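PDB 3P2H: AHL synthase from Burkholderia glumae, which probably makes N-acyl-homoserine lactone quorum-sensing signals from acyl-carrier-protein-bound fatty acyl chains and S-adenosyl-L-methionine. Local coordinates for residues G20-R23 with Y24-F27. The protein carries 3 engineered substitutions. Residues are numbered along the deposited sequence; the frame is centred on the assembly and turned at random.
Sequences GSYR and YRVF. With NOO (N-(3-oxocyclohex-1-en-1-yl)octanamide), chain C.
V26 lays its CG2 methyl over one face of the Y22 ring, one helical turn back. The methyl sits 3.9 Å from the ring centroid, a CH-pi contact shifted toward the hydroxyl end, with Y22 CZ 3.6 Å from V26 CG2. Y22 reaches that position because its CG is anti to the backbone N (chi1 178°), and its OH is hydrogen-bonded to OG1 of T106. R25 runs back along the helix and bends at chi3 (-86°), which sets NE beside S21: weak hydrogen bonds reach S21 O at 3.2 Å and S21 OG at 3.5 Å. Its guanidinium stands nearly perpendicular to the Y22 ring (81°), with NH2 at the ring's edge. Elsewhere on the helix, F27 offers its ring edge to R23, CE2 lying 3.8 Å from R23 CG, while F27 CE1 lines the inhibitor pocket, touching C4 of bound NOO at 3.3 Å. Beyond CG the R23 chain leads away from that ring to salt bridges with E43 (through NE) and D48 (through NH1). Backbone i to i+4 bonds run beneath, such as F27 N to R23 O at 2.9 Å. Here helix 13-30 packs Y22, R23 and F27 on strand 64-72, and V26 and F27 on strand 97-105.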
# COMPACT_ATOMS: atom_id res chain seq x y z
N GLY A 20 7.77 -5.94 10.50
CA GLY A 20 9.07 -5.46 10.08
C GLY A 20 9.88 -6.56 9.43
O GLY A 20 10.62 -6.31 8.48
N SER A 21 9.75 -7.78 9.94
CA SER A 21 10.47 -8.93 9.41
C SER A 21 9.90 -9.31 8.05
O SER A 21 10.65 -9.62 7.12
CB SER A 21 10.35 -10.11 10.37
OG SER A 21 11.07 -11.24 9.88
N TYR A 22 8.58 -9.29 7.93
CA TYR A 22 7.95 -9.64 6.67
C TYR A 22 8.35 -8.62 5.61
O TYR A 22 8.62 -8.98 4.47
CB TYR A 22 6.44 -9.67 6.79
CG TYR A 22 5.76 -9.99 5.48
CD1 TYR A 22 5.82 -11.27 4.92
CD2 TYR A 22 5.08 -9.00 4.77
CE1 TYR A 22 5.22 -11.55 3.70
CE2 TYR A 22 4.48 -9.27 3.55
CZ TYR A 22 4.55 -10.55 3.02
OH TYR A 22 3.95 -10.81 1.82
N ARG A 23 8.37 -7.35 5.99
CA ARG A 23 8.75 -6.32 5.03
C ARG A 23 10.22 -6.46 4.63
O ARG A 23 10.57 -6.24 3.48
CB ARG A 23 8.46 -4.92 5.61
CG ARG A 23 7.01 -4.51 5.42
CD ARG A 23 6.65 -3.23 6.14
NE ARG A 23 7.53 -2.11 5.81
CZ ARG A 23 7.32 -0.87 6.23
NH1 ARG A 23 6.26 -0.59 6.97
NH2 ARG A 23 8.18 0.09 5.92
N TYR A 24 11.07 -6.83 5.58
CA TYR A 24 12.48 -7.01 5.27
C TYR A 24 12.64 -8.10 4.21
O TYR A 24 13.35 -7.93 3.23
CB TYR A 24 13.27 -7.44 6.51
CG TYR A 24 14.74 -7.66 6.20
CD1 TYR A 24 15.63 -6.59 6.16
CD2 TYR A 24 15.22 -8.94 5.89
CE1 TYR A 24 16.97 -6.78 5.80
CE2 TYR A 24 16.56 -9.13 5.53
CZ TYR A 24 17.43 -8.05 5.49
OH TYR A 24 18.74 -8.21 5.11
N ARG A 25 11.97 -9.22 4.43
CA ARG A 25 12.06 -10.34 3.50
C ARG A 25 11.55 -10.01 2.10
O ARG A 25 12.12 -10.47 1.11
CB ARG A 25 11.31 -11.54 4.08
CG ARG A 25 12.02 -12.12 5.31
CD ARG A 25 11.26 -13.27 5.93
NE ARG A 25 10.25 -12.81 6.89
CZ ARG A 25 9.06 -13.38 7.03
NH1 ARG A 25 8.74 -14.42 6.28
NH2 ARG A 25 8.19 -12.91 7.92
N VAL A 26 10.50 -9.21 2.00
CA VAL A 26 9.95 -8.85 0.70
C VAL A 26 10.70 -7.73 -0.01
O VAL A 26 11.20 -7.91 -1.13
CB VAL A 26 8.47 -8.41 0.82
CG1 VAL A 26 7.96 -7.93 -0.53
CG2 VAL A 26 7.62 -9.57 1.31
N PHE A 27 10.80 -6.58 0.64
CA PHE A 27 11.45 -5.43 0.04
C PHE A 27 12.96 -5.43 -0.00
O PHE A 27 13.55 -4.84 -0.90
CB PHE A 27 10.92 -4.16 0.72
CG PHE A 27 9.44 -4.04 0.65
CD1 PHE A 27 8.82 -3.64 -0.53
CD2 PHE A 27 8.64 -4.43 1.72
CE1 PHE A 27 7.43 -3.64 -0.64
CE2 PHE A 27 7.25 -4.43 1.61
CZ PHE A 27 6.65 -4.04 0.43
C1 NOO C . 5.03 -5.79 -5.70
O1 NOO C . 4.88 -6.35 -6.78
C2 NOO C . 4.46 -4.41 -5.40
C3 NOO C . 5.08 -3.52 -4.52
C4 NOO C . 6.25 -4.06 -3.68
C5 NOO C . 6.18 -5.60 -3.35
C6 NOO C . 5.88 -6.49 -4.59
N7 NOO C . 4.71 -2.12 -4.33
C8 NOO C . 4.53 -1.27 -3.21
O8 NOO C . 5.34 -1.12 -2.31
C9 NOO C . 3.22 -0.45 -3.07
C10 NOO C . 2.25 -0.33 -4.28
C11 NOO C . 1.48 1.02 -4.18
C12 NOO C . 0.01 0.89 -4.62
C13 NOO C . -0.69 2.26 -4.63
C14 NOO C . -1.79 2.33 -5.71
C15 NOO C . -2.63 3.60 -5.57